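Local coordinates for protein GCN5-related N-acetyltransferase (PDB 4MY0) that probably transfers an acetyl group from acetyl-CoA to an amino group of aminoglycoside substrates, at residues Asp305-Asp310 against Val340-Ser345; Asp50-Leu54 against Arg110-Lys114; Ile291-Phe296 against Gly327-Leu331; Ile13-Leu18 against Ala44-His49. All coordinates share one frame; numbering follows the deposited sequence.

The four contacts fall into two pairs. Interactions 2 and 4 lie in the N-terminal GNAT region, their centres about 13 Å apart, and touch directly: helix 34-49 of interaction 4 runs into the chain 50-54 of interaction 2, and Phe53 O sits 2.9 Å from Ile13 N, a probable hydrogen bond. The side chain of Leu54 in interaction 2 lies about 13 Å from the bound coenzyme A-type ligand. Interactions 1 and 3 belong to the sterol carrier protein-like region, with centres about 18 Å apart, and reach the same sheet. Interaction 1 approaches the acetyl-CoA region, its Ser345 about 10 Å, side chain to side chain, from Tyr129; interaction 3 lies away from the acetyl-CoA sites.

Interaction 1: residues Asp305-Asp310 against Val340-Ser345; sequences DLLIDD and VLQLGS
Leu307 and Leu343 stitch two parallel strands together. Leu307 N donates to Leu341 O at 2.9 Å, Leu307 O receives Leu343 N along a nearly linear path (C=O...N 172°), and Leu343 O, approached within its carbonyl plane, takes Asp309 N at 2.8 Å. CA-H...O contacts, such as Gly344 CA to Asp309 O, supplement these bonds.

Where direct pairing gives out, water takes over at both ends. One molecule links Asp305 O to Leu341 N, and another receives Ser345 N at 2.8 Å while donating to Asp309 O. Gly344, the N-cap residue just before helix 345-352, puts only its CA against that carbonyl. The polar side chains at the two ends turn to other partners: Asp305 is held by Arg319, Asp310 pairs with Arg283, and Ser345 OG bonds to Gly133 O.

The apolar contacts fall on two faces. Leu306 and Leu341 lie side by side, CD2 to CD2 3.7 Å. On the same face Leu343 has CG almost eclipsed with its backbone N (chi1 8°), a probably strained turn that carries CD1 to 3.9 Å from Ile308 CG1. On the other face Leu307 crosses Val340 at about a right angle; branching at CB lets Val340 set CG1 3.7 Å from Leu307 CB while CG2 rests on Asp305 O.

Strand 302-309 is hydrogen-bonded on its other side to strand 318-325, and strand 341-344 to strand 366-367, so the pair is flanked by both, with helix 371-380 covering Leu306 and Leu341 through Leu377.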
loop_
_atom_site.group_PDB
_atom_site.type_symbol
_atom_site.label_atom_id
_atom_site.label_comp_id
_atom_site.label_asym_id
_atom_site.label_seq_id
_atom_site.Cartn_x
_atom_site.Cartn_y
_atom_site.Cartn_z
ATOM N N ASP C 305 -52.707 1.309 -16.578
ATOM C CA ASP C 305 -52.210 1.205 -17.952
ATOM C C ASP C 305 -50.726 1.583 -18.067
ATOM O O ASP C 305 -50.227 2.434 -17.324
ATOM C CB ASP C 305 -53.064 2.051 -18.907
ATOM C CG ASP C 305 -54.326 1.318 -19.383
ATOM O OD1 ASP C 305 -54.707 0.294 -18.766
ATOM O OD2 ASP C 305 -54.944 1.772 -20.378
ATOM N N LEU C 306 -50.027 0.927 -18.992
ATOM C CA LEU C 306 -48.641 1.247 -19.313
ATOM C C LEU C 306 -48.536 1.436 -20.819
ATOM O O LEU C 306 -49.076 0.631 -21.585
ATOM C CB LEU C 306 -47.721 0.099 -18.911
ATOM C CG LEU C 306 -47.775 -0.342 -17.457
ATOM C CD1 LEU C 306 -46.804 -1.489 -17.224
ATOM C CD2 LEU C 306 -47.460 0.842 -16.541
ATOM N N LEU C 307 -47.847 2.489 -21.242
ATOM C CA LEU C 307 -47.547 2.672 -22.657
ATOM C C LEU C 307 -46.077 2.321 -22.870
ATOM O O LEU C 307 -45.188 3.017 -22.383
ATOM C CB LEU C 307 -47.843 4.104 -23.118
ATOM C CG LEU C 307 -47.530 4.375 -24.590
ATOM C CD1 LEU C 307 -48.315 3.413 -25.493
ATOM C CD2 LEU C 307 -47.813 5.818 -24.961
ATOM N N ILE C 308 -45.828 1.220 -23.571
ATOM C CA ILE C 308 -44.464 0.740 -23.773
ATOM C C ILE C 308 -43.943 1.125 -25.153
ATOM O O ILE C 308 -44.552 0.800 -26.177
ATOM C CB ILE C 308 -44.383 -0.799 -23.617
ATOM C CG1 ILE C 308 -44.740 -1.225 -22.187
ATOM C CG2 ILE C 308 -42.993 -1.313 -24.003
ATOM C CD1 ILE C 308 -44.871 -2.755 -22.018
ATOM N N ASP C 309 -42.813 1.820 -25.172
ATOM C CA ASP C 309 -42.138 2.196 -26.407
ATOM C C ASP C 309 -40.862 1.355 -26.531
ATOM O O ASP C 309 -39.805 1.764 -26.038
ATOM C CB ASP C 309 -41.786 3.691 -26.342
ATOM C CG ASP C 309 -40.966 4.161 -27.532
ATOM O OD1 ASP C 309 -40.216 5.151 -27.381
ATOM O OD2 ASP C 309 -41.070 3.550 -28.616
ATOM N N ASP C 310 -40.948 0.178 -27.163
ATOM C CA ASP C 310 -39.763 -0.687 -27.309
ATOM C C ASP C 310 -39.579 -1.134 -28.756
ATOM O O ASP C 310 -40.054 -2.202 -29.156
ATOM C CB ASP C 310 -39.823 -1.900 -26.365
ATOM C CG ASP C 310 -38.563 -2.782 -26.437
ATOM O OD1 ASP C 310 -38.599 -3.896 -25.856
ATOM O OD2 ASP C 310 -37.551 -2.373 -27.066
ATOM N N VAL C 340 -51.185 8.467 -19.692
ATOM C CA VAL C 340 -50.674 7.156 -19.328
ATOM C C VAL C 340 -49.193 7.243 -19.013
ATOM O O VAL C 340 -48.465 8.031 -19.631
ATOM C CB VAL C 340 -50.944 6.117 -20.460
ATOM C CG1 VAL C 340 -50.271 6.546 -21.761
ATOM C CG2 VAL C 340 -50.500 4.697 -20.049
ATOM N N LEU C 341 -48.754 6.452 -18.037
ATOM C CA LEU C 341 -47.334 6.299 -17.779
ATOM C C LEU C 341 -46.668 5.715 -19.033
ATOM O O LEU C 341 -47.067 4.648 -19.522
ATOM C CB LEU C 341 -47.107 5.374 -16.585
ATOM C CG LEU C 341 -45.632 5.162 -16.231
ATOM C CD1 LEU C 341 -45.210 6.241 -15.275
ATOM C CD2 LEU C 341 -45.384 3.793 -15.641
ATOM N N GLN C 342 -45.655 6.412 -19.536
ATOM C CA GLN C 342 -44.932 5.986 -20.734
ATOM C C GLN C 342 -43.513 5.560 -20.367
ATOM O O GLN C 342 -42.835 6.247 -19.601
ATOM C CB GLN C 342 -44.895 7.134 -21.746
ATOM C CG GLN C 342 -46.280 7.653 -22.112
ATOM C CD GLN C 342 -46.327 9.158 -22.294
ATOM O OE1 GLN C 342 -45.373 9.770 -22.765
ATOM N NE2 GLN C 342 -47.445 9.760 -21.920
ATOM N N LEU C 343 -43.073 4.420 -20.894
ATOM C CA LEU C 343 -41.712 3.928 -20.637
ATOM C C LEU C 343 -41.095 3.229 -21.834
ATOM O O LEU C 343 -41.801 2.654 -22.663
ATOM C CB LEU C 343 -41.650 2.971 -19.445
ATOM C CG LEU C 343 -42.858 2.411 -18.707
ATOM C CD1 LEU C 343 -43.723 1.558 -19.602
ATOM C CD2 LEU C 343 -42.363 1.602 -17.514
ATOM N N GLY C 344 -39.770 3.282 -21.913
ATOM C CA GLY C 344 -39.036 2.525 -22.909
ATOM C C GLY C 344 -38.624 1.210 -22.279
ATOM O O GLY C 344 -39.077 0.891 -21.175
ATOM N N SER C 345 -37.751 0.462 -22.953
ATOM C CA SER C 345 -37.269 -0.813 -22.424
ATOM C C SER C 345 -36.503 -0.687 -21.096
ATOM O O SER C 345 -36.690 -1.507 -20.183
ATOM C CB SER C 345 -36.402 -1.529 -23.465
ATOM O OG SER C 345 -35.819 -2.704 -22.923
HETATM O O HOH W 1 -50.594 4.965 -16.471
HETATM O O HOH W 2 -36.959 1.421 -25.415
#

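Interaction 2: residues Asp50-Leu54 against Arg110-Lys114; sequences DGRFL and RSRDK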
loop_
_atom_site.group_PDB
_atom_site.type_symbol
_atom_site.label_atom_id
_atom_site.label_comp_id
_atom_site.label_asym_id
_atom_site.label_seq_id
_atom_site.Cartn_x
_atom_site.Cartn_y
_atom_site.Cartn_z
ATOM N N ASP C 50 -26.701 -26.485 -27.847
ATOM C CA ASP C 50 -28.064 -26.086 -27.503
ATOM C C ASP C 50 -28.486 -24.792 -28.212
ATOM O O ASP C 50 -29.539 -24.230 -27.912
ATOM C CB ASP C 50 -28.237 -25.968 -25.980
ATOM C CG ASP C 50 -29.708 -26.031 -25.539
ATOM O OD1 ASP C 50 -30.529 -26.674 -26.242
ATOM O OD2 ASP C 50 -30.040 -25.440 -24.481
ATOM N N GLY C 51 -27.675 -24.328 -29.162
ATOM C CA GLY C 51 -28.010 -23.140 -29.935
ATOM C C GLY C 51 -27.911 -21.872 -29.102
ATOM O O GLY C 51 -28.625 -20.891 -29.340
ATOM N N ARG C 52 -27.013 -21.886 -28.125
ATOM C CA ARG C 52 -26.862 -20.743 -27.234
ATOM C C ARG C 52 -25.461 -20.119 -27.292
ATOM O O ARG C 52 -24.981 -19.519 -26.313
ATOM C CB ARG C 52 -27.254 -21.139 -25.800
ATOM C CG ARG C 52 -28.763 -21.417 -25.611
ATOM C CD ARG C 52 -29.047 -22.343 -24.424
ATOM N NE ARG C 52 -28.056 -22.160 -23.378
ATOM C CZ ARG C 52 -27.472 -23.146 -22.707
ATOM N NH1 ARG C 52 -27.795 -24.405 -22.944
ATOM N NH2 ARG C 52 -26.566 -22.859 -21.784
ATOM N N PHE C 53 -24.817 -20.236 -28.451
ATOM C CA PHE C 53 -23.514 -19.599 -28.676
ATOM C C PHE C 53 -23.545 -18.857 -30.020
ATOM O O PHE C 53 -23.484 -19.482 -31.095
ATOM C CB PHE C 53 -22.396 -20.653 -28.686
ATOM C CG PHE C 53 -21.074 -20.149 -28.170
ATOM C CD1 PHE C 53 -20.263 -20.968 -27.401
ATOM C CD2 PHE C 53 -20.640 -18.853 -28.453
ATOM C CE1 PHE C 53 -19.037 -20.509 -26.907
ATOM C CE2 PHE C 53 -19.420 -18.383 -27.967
ATOM C CZ PHE C 53 -18.616 -19.214 -27.183
ATOM N N LEU C 54 -23.646 -17.535 -29.964
ATOM C CA LEU C 54 -23.754 -16.736 -31.180
ATOM C C LEU C 54 -22.446 -16.025 -31.504
ATOM O O LEU C 54 -21.636 -15.752 -30.615
ATOM C CB LEU C 54 -24.888 -15.721 -31.061
ATOM C CG LEU C 54 -26.278 -16.370 -31.050
ATOM C CD1 LEU C 54 -27.303 -15.369 -30.671
ATOM C CD2 LEU C 54 -26.608 -16.930 -32.411
ATOM N N ARG C 110 -32.372 -14.736 -30.437
ATOM C CA ARG C 110 -32.243 -16.154 -30.071
ATOM C C ARG C 110 -32.903 -16.402 -28.708
ATOM O O ARG C 110 -33.649 -17.368 -28.529
ATOM C CB ARG C 110 -30.766 -16.581 -30.048
ATOM C CG ARG C 110 -30.524 -18.039 -29.622
ATOM C CD ARG C 110 -31.259 -19.042 -30.534
ATOM N NE ARG C 110 -30.972 -18.814 -31.950
ATOM C CZ ARG C 110 -29.874 -19.238 -32.572
ATOM N NH1 ARG C 110 -28.947 -19.925 -31.909
ATOM N NH2 ARG C 110 -29.695 -18.974 -33.860
ATOM N N SER C 111 -32.648 -15.512 -27.752
ATOM C CA SER C 111 -33.284 -15.632 -26.433
ATOM C C SER C 111 -34.823 -15.643 -26.500
ATOM O O SER C 111 -35.463 -16.454 -25.831
ATOM C CB SER C 111 -32.794 -14.542 -25.494
ATOM O OG SER C 111 -31.379 -14.611 -25.319
ATOM N N ARG C 112 -35.409 -14.751 -27.303
ATOM C CA ARG C 112 -36.865 -14.724 -27.486
ATOM C C ARG C 112 -37.357 -16.006 -28.134
ATOM O O ARG C 112 -38.376 -16.566 -27.713
ATOM C CB ARG C 112 -37.296 -13.562 -28.380
ATOM C CG ARG C 112 -37.069 -12.178 -27.812
ATOM C CD ARG C 112 -37.473 -11.105 -28.823
ATOM N NE ARG C 112 -38.920 -11.004 -28.978
ATOM C CZ ARG C 112 -39.611 -11.521 -29.995
ATOM N NH1 ARG C 112 -40.933 -11.368 -30.052
ATOM N NH2 ARG C 112 -38.979 -12.188 -30.958
ATOM N N ASP C 113 -36.648 -16.461 -29.171
ATOM C CA ASP C 113 -37.034 -17.677 -29.888
ATOM C C ASP C 113 -37.080 -18.890 -28.959
ATOM O O ASP C 113 -37.886 -19.795 -29.149
ATOM C CB ASP C 113 -36.076 -17.953 -31.049
ATOM C CG ASP C 113 -36.278 -17.001 -32.209
ATOM O OD1 ASP C 113 -37.332 -16.324 -32.239
ATOM O OD2 ASP C 113 -35.387 -16.937 -33.090
ATOM N N LYS C 114 -36.205 -18.891 -27.953
ATOM C CA LYS C 114 -36.128 -19.976 -26.977
ATOM C C LYS C 114 -37.082 -19.829 -25.787
ATOM O O LYS C 114 -37.008 -20.602 -24.837
ATOM C CB LYS C 114 -34.684 -20.133 -26.474
ATOM C CG LYS C 114 -33.878 -21.109 -27.308
ATOM C CD LYS C 114 -32.398 -21.040 -26.993
ATOM C CE LYS C 114 -31.645 -22.021 -27.871
ATOM N NZ LYS C 114 -32.199 -23.401 -27.760
#
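Leu54 and Gly51 hold the guanidinium of Arg110 from two directions, and here the packing is close. Gly51 O meets the group edge-on, practically in its plane, 2.8 Å from Arg110 NH1, although the donor stands 39° out of the carbonyl plane. Leu54 CD2 lies over one face, and Leu54 CD1 touches Arg110 CB at 3.7 Å. Bends at chi2 (58°) and chi3 (52°) fold the arginine chain back so that its CG and CD also border Gly51 O. Glycine suits position 51 because its positive phi completes the Schellman motif that ends helix 34-49 and turns its carbonyl to the arginine. With an alanine in place of Arg110, Gly51 O would probably lose its donor, Leu54 CD2 the guanidinium it packs on, and Asp12, which pairs with Arg110 NH2, a charged mate.

Toward Asp50, which is exposed, the contact is looser. Lys114 NZ bonds to Asp50 O at 2.8 Å, but lies a long 4.0 Å from Asp50 OD1. The Lys114 methylenes cross Arg52 at about a right angle, CE to CG 3.7 Å. Asp50 OD2 offers its anti lone pair to Arg52 NH1 at 2.9 Å; Arg52 is held further by Ile68 O and Asp70.

Two cationic side chains thus reach carbonyls at the C-terminal end of a helix, where the helix dipole is likely to favour positive charge.

Interaction 3: residues Ile291-Phe296 against Gly327-Leu331; sequences IAARGF and GTGEL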
loop_
_atom_site.group_PDB
_atom_site.type_symbol
_atom_site.label_atom_id
_atom_site.label_comp_id
_atom_site.label_asym_id
_atom_site.label_seq_id
_atom_site.Cartn_x
_atom_site.Cartn_y
_atom_site.Cartn_z
ATOM N N ILE C 291 -44.520 -10.791 -16.916
ATOM C CA ILE C 291 -45.455 -10.390 -15.874
ATOM C C ILE C 291 -46.216 -11.617 -15.359
ATOM O O ILE C 291 -46.383 -11.797 -14.150
ATOM C CB ILE C 291 -46.458 -9.334 -16.383
ATOM C CG1 ILE C 291 -45.778 -7.968 -16.547
ATOM C CG2 ILE C 291 -47.683 -9.270 -15.449
ATOM C CD1 ILE C 291 -45.127 -7.433 -15.242
ATOM N N ALA C 292 -46.660 -12.465 -16.286
ATOM C CA ALA C 292 -47.419 -13.662 -15.935
ATOM C C ALA C 292 -46.637 -14.594 -15.020
ATOM O O ALA C 292 -47.225 -15.282 -14.193
ATOM C CB ALA C 292 -47.859 -14.409 -17.193
ATOM N N ALA C 293 -45.313 -14.621 -15.167
ATOM C CA ALA C 293 -44.496 -15.548 -14.380
ATOM C C ALA C 293 -43.981 -14.945 -13.063
ATOM O O ALA C 293 -43.485 -15.674 -12.199
ATOM C CB ALA C 293 -43.342 -16.076 -15.219
ATOM N N ARG C 294 -44.096 -13.622 -12.914
ATOM C CA ARG C 294 -43.580 -12.927 -11.734
ATOM C C ARG C 294 -44.443 -13.184 -10.500
ATOM O O ARG C 294 -45.655 -13.342 -10.610
ATOM C CB ARG C 294 -43.521 -11.413 -11.985
ATOM C CG ARG C 294 -42.623 -10.659 -10.986
ATOM C CD ARG C 294 -42.693 -9.158 -11.182
ATOM N NE ARG C 294 -41.568 -8.426 -10.576
ATOM C CZ ARG C 294 -41.499 -8.098 -9.285
ATOM N NH1 ARG C 294 -42.479 -8.455 -8.461
ATOM N NH2 ARG C 294 -40.459 -7.414 -8.807
ATOM N N GLY C 295 -43.823 -13.231 -9.324
ATOM C CA GLY C 295 -44.598 -13.184 -8.088
ATOM C C GLY C 295 -44.852 -11.721 -7.777
ATOM O O GLY C 295 -44.017 -10.875 -8.101
ATOM N N PHE C 296 -46.002 -11.405 -7.193
ATOM C CA PHE C 296 -46.292 -10.024 -6.811
ATOM C C PHE C 296 -46.570 -9.941 -5.318
ATOM O O PHE C 296 -47.009 -10.917 -4.718
ATOM C CB PHE C 296 -47.477 -9.468 -7.609
ATOM C CG PHE C 296 -47.144 -9.163 -9.040
ATOM C CD1 PHE C 296 -46.671 -7.909 -9.400
ATOM C CD2 PHE C 296 -47.274 -10.136 -10.025
ATOM C CE1 PHE C 296 -46.337 -7.627 -10.715
ATOM C CE2 PHE C 296 -46.943 -9.855 -11.349
ATOM C CZ PHE C 296 -46.481 -8.605 -11.691
ATOM N N GLY C 327 -51.281 -11.788 -5.503
ATOM C CA GLY C 327 -49.937 -12.275 -5.752
ATOM C C GLY C 327 -49.614 -12.584 -7.199
ATOM O O GLY C 327 -48.483 -12.945 -7.514
ATOM N N THR C 328 -50.605 -12.442 -8.076
ATOM C CA THR C 328 -50.460 -12.793 -9.487
ATOM C C THR C 328 -50.730 -11.579 -10.395
ATOM O O THR C 328 -51.556 -10.722 -10.063
ATOM C CB THR C 328 -51.398 -13.988 -9.832
ATOM O OG1 THR C 328 -50.755 -15.220 -9.473
ATOM C CG2 THR C 328 -51.759 -14.030 -11.304
ATOM N N GLY C 329 -50.025 -11.487 -11.522
ATOM C CA GLY C 329 -50.198 -10.367 -12.432
ATOM C C GLY C 329 -50.506 -10.778 -13.863
ATOM O O GLY C 329 -50.098 -11.850 -14.315
ATOM N N GLU C 330 -51.228 -9.921 -14.579
ATOM C CA GLU C 330 -51.482 -10.133 -15.998
ATOM C C GLU C 330 -51.376 -8.830 -16.784
ATOM O O GLU C 330 -51.847 -7.783 -16.335
ATOM C CB GLU C 330 -52.874 -10.730 -16.220
ATOM C CG GLU C 330 -53.030 -11.379 -17.588
ATOM C CD GLU C 330 -54.439 -11.903 -17.845
ATOM O OE1 GLU C 330 -54.626 -12.621 -18.854
ATOM O OE2 GLU C 330 -55.355 -11.593 -17.050
ATOM N N LEU C 331 -50.780 -8.906 -17.970
ATOM C CA LEU C 331 -50.646 -7.749 -18.851
ATOM C C LEU C 331 -51.422 -7.992 -20.147
ATOM O O LEU C 331 -51.110 -8.921 -20.888
ATOM C CB LEU C 331 -49.172 -7.525 -19.171
ATOM C CG LEU C 331 -48.738 -6.150 -19.658
ATOM C CD1 LEU C 331 -48.875 -5.141 -18.524
ATOM C CD2 LEU C 331 -47.304 -6.208 -20.176
HETATM O O HOH W 3 -47.902 -13.241 -12.034
HETATM O O HOH W 4 -50.314 -14.937 -14.099
#
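The end of helix 287-293, with the turn that follows it, packs on strand 328-333, an edge strand, within this chain, of the sheet in the sterol carrier protein-like region. Phe296 and Ile291 share the closing. The backbone N of Phe296 donates to Gly327 O at 2.9 Å, from 45° above the carbonyl plane, and Gly327 CA answers with a CA-H...O contact to Phe296 O. With CG anti to its own carbonyl carbon (chi1 -73°), the Phe296 ring is brought against the Gly329 backbone: CE2 comes to 3.5 Å from Gly329 CA, and CD2 to 3.4 Å from Gly329 N.

Glycine fits both places on the strand side. Gly327 has positive phi in the tight turn after strand 318-325. At Gly329 a beta carbon would fall only 2.3 Å from Phe296 CE2, a clash, so the bare backbone is what admits the ring. Ile291 CG2 packs on the Gly329-Glu330 peptide, 3.6 Å from Gly329 C, and its CB comes within 4.3 Å of Leu331 CB.

Water completes the seam. One molecule accepts Gly329 N at 2.8 Å and has Ile291 O and Arg294 O nearby; it lies at the edge of the Phe296 ring, in plane. A second donates to both Ala292 O and Gly329 O, each at 3.1 Å.

Arg294 CD lies over one face of Phe296, whose ring also meets Phe381 edge-to-face. Ile291 and Phe296 reach on to Leu322 and Val324 of strand 318-325. A helix laid on a beta sheet in this way is in keeping with the alpha/beta sterol carrier protein fold.

Interaction 4: residues Ile13-Leu18 against Ala44-His49; sequences ITETQL and AVEFVH
Gln17 OE1 takes Thr14 N at 3.0 Å on an in-plane lone pair, with a weaker approach from Thr14 OG1, and so steadies the loop 13-18 whose Ile13 and Leu18 meet Val48 of helix 34-49. The loop joins strand 8-12 to helix 18-26, so the contact closes the strand-helix-helix-strand start of the GNAT fold. Gln17 N also returns to Thr14 O at 3.0 Å; a glutamine here braces the short 3-10 turn from both its backbone and its side chain.

Across the contact methyl groups do most of the touching, against both apolar side chains and oxygens. Val48 straddles Ile13 O, with CG2 at 3.5 Å and CG1 at 3.8 Å; CG1 is anti to its backbone N (chi1 156°), which spreads both methyls toward the loop. Leu18 CD2 approaches Val48 CG2 at 4.2 Å. An alanine at this position would remove both methyls and would probably open a gap over Ile13 O and beside Leu18 CD2. Leu18 sets both its methyls against Ala44 CB, the nearer being CD1 at 3.8 Å, so a small residue suits that place. Phe53 of the next strand packs on Ile13, Leu18 and Ala44.

At the exposed rim Glu15, extended beyond CG, crosses Val45 and His49 obliquely. Its OE2 reaches Val45 CG2 at 3.6 Å, and its OE1 stands 3.7 Å from His49 NE2, the carboxylate and ring planes 67° apart.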
loop_
_atom_site.group_PDB
_atom_site.type_symbol
_atom_site.label_atom_id
_atom_site.label_comp_id
_atom_site.label_asym_id
_atom_site.label_seq_id
_atom_site.Cartn_x
_atom_site.Cartn_y
_atom_site.Cartn_z
ATOM N N ILE C 13 -22.137 -20.158 -33.619
ATOM C CA ILE C 13 -20.760 -20.619 -33.441
ATOM C C ILE C 13 -20.746 -22.139 -33.430
ATOM O O ILE C 13 -21.563 -22.765 -32.744
ATOM C CB ILE C 13 -20.147 -20.074 -32.123
ATOM C CG1 ILE C 13 -19.880 -18.573 -32.241
ATOM C CG2 ILE C 13 -18.845 -20.802 -31.780
ATOM C CD1 ILE C 13 -18.810 -18.233 -33.278
ATOM N N THR C 14 -19.846 -22.737 -34.206
ATOM C CA THR C 14 -19.673 -24.187 -34.194
ATOM C C THR C 14 -18.471 -24.600 -33.345
ATOM O O THR C 14 -17.653 -23.763 -32.960
ATOM C CB THR C 14 -19.479 -24.737 -35.613
ATOM O OG1 THR C 14 -18.311 -24.140 -36.194
ATOM C CG2 THR C 14 -20.692 -24.417 -36.474
ATOM N N GLU C 15 -18.363 -25.900 -33.082
ATOM C CA GLU C 15 -17.298 -26.450 -32.248
ATOM C C GLU C 15 -15.900 -26.163 -32.799
ATOM O O GLU C 15 -14.960 -25.919 -32.038
ATOM C CB GLU C 15 -17.509 -27.957 -32.065
ATOM C CG GLU C 15 -16.472 -28.635 -31.179
ATOM C CD GLU C 15 -16.982 -29.921 -30.542
ATOM O OE1 GLU C 15 -18.114 -30.346 -30.861
ATOM O OE2 GLU C 15 -16.250 -30.500 -29.714
ATOM N N THR C 16 -15.765 -26.169 -34.122
ATOM C CA THR C 16 -14.472 -25.921 -34.758
ATOM C C THR C 16 -14.077 -24.436 -34.743
ATOM O O THR C 16 -12.929 -24.097 -35.015
ATOM C CB THR C 16 -14.445 -26.439 -36.213
ATOM O OG1 THR C 16 -15.447 -25.757 -36.980
ATOM C CG2 THR C 16 -14.711 -27.938 -36.262
ATOM N N GLN C 17 -15.025 -23.554 -34.438
ATOM C CA GLN C 17 -14.736 -22.122 -34.354
ATOM C C GLN C 17 -14.341 -21.682 -32.939
ATOM O O GLN C 17 -14.089 -20.498 -32.714
ATOM C CB GLN C 17 -15.943 -21.289 -34.811
ATOM C CG GLN C 17 -16.254 -21.373 -36.316
ATOM C CD GLN C 17 -17.524 -20.617 -36.687
ATOM O OE1 GLN C 17 -18.568 -20.774 -36.045
ATOM N NE2 GLN C 17 -17.441 -19.793 -37.724
ATOM N N LEU C 18 -14.299 -22.616 -31.991
ATOM C CA LEU C 18 -14.041 -22.260 -30.596
ATOM C C LEU C 18 -12.620 -21.708 -30.395
ATOM O O LEU C 18 -12.416 -20.751 -29.631
ATOM C CB LEU C 18 -14.333 -23.440 -29.659
ATOM C CG LEU C 18 -15.819 -23.776 -29.488
ATOM C CD1 LEU C 18 -16.020 -24.933 -28.516
ATOM C CD2 LEU C 18 -16.610 -22.546 -29.049
ATOM N N ALA C 44 -18.006 -24.643 -23.350
ATOM C CA ALA C 44 -18.482 -23.979 -24.569
ATOM C C ALA C 44 -19.292 -24.929 -25.472
ATOM O O ALA C 44 -20.278 -24.524 -26.086
ATOM C CB ALA C 44 -17.304 -23.374 -25.334
ATOM N N VAL C 45 -18.866 -26.187 -25.545
ATOM C CA VAL C 45 -19.531 -27.191 -26.388
ATOM C C VAL C 45 -21.025 -27.344 -26.050
ATOM O O VAL C 45 -21.868 -27.392 -26.955
ATOM C CB VAL C 45 -18.796 -28.549 -26.332
ATOM C CG1 VAL C 45 -19.642 -29.666 -26.935
ATOM C CG2 VAL C 45 -17.458 -28.454 -27.058
ATOM N N GLU C 46 -21.333 -27.399 -24.752
ATOM C CA GLU C 46 -22.706 -27.417 -24.253
ATOM C C GLU C 46 -23.514 -26.276 -24.884
ATOM O O GLU C 46 -24.598 -26.499 -25.426
ATOM C CB GLU C 46 -22.700 -27.318 -22.716
ATOM C CG GLU C 46 -23.958 -26.707 -22.069
ATOM C CD GLU C 46 -23.647 -25.672 -20.962
ATOM O OE1 GLU C 46 -24.585 -24.950 -20.532
ATOM O OE2 GLU C 46 -22.471 -25.580 -20.528
ATOM N N PHE C 47 -22.970 -25.063 -24.830
ATOM C CA PHE C 47 -23.628 -23.899 -25.415
ATOM C C PHE C 47 -23.827 -24.057 -26.924
ATOM O O PHE C 47 -24.885 -23.706 -27.457
ATOM C CB PHE C 47 -22.804 -22.640 -25.149
ATOM C CG PHE C 47 -22.860 -22.153 -23.719
ATOM C CD1 PHE C 47 -23.828 -21.237 -23.319
ATOM C CD2 PHE C 47 -21.927 -22.587 -22.783
ATOM C CE1 PHE C 47 -23.873 -20.769 -21.994
ATOM C CE2 PHE C 47 -21.968 -22.130 -21.464
ATOM C CZ PHE C 47 -22.941 -21.215 -21.071
ATOM N N VAL C 48 -22.804 -24.572 -27.605
ATOM C CA VAL C 48 -22.844 -24.757 -29.057
ATOM C C VAL C 48 -23.976 -25.706 -29.447
ATOM O O VAL C 48 -24.749 -25.439 -30.372
ATOM C CB VAL C 48 -21.487 -25.294 -29.588
ATOM C CG1 VAL C 48 -21.651 -26.041 -30.912
ATOM C CG2 VAL C 48 -20.477 -24.155 -29.725
ATOM N N HIS C 49 -24.087 -26.803 -28.712
ATOM C CA HIS C 49 -25.053 -27.828 -29.061
ATOM C C HIS C 49 -26.497 -27.447 -28.740
ATOM O O HIS C 49 -27.419 -28.005 -29.323
ATOM C CB HIS C 49 -24.664 -29.170 -28.437
ATOM C CG HIS C 49 -23.448 -29.782 -29.061
ATOM N ND1 HIS C 49 -23.122 -29.595 -30.389
ATOM C CD2 HIS C 49 -22.474 -30.564 -28.543
ATOM C CE1 HIS C 49 -22.004 -30.241 -30.662
ATOM N NE2 HIS C 49 -21.589 -30.837 -29.559
#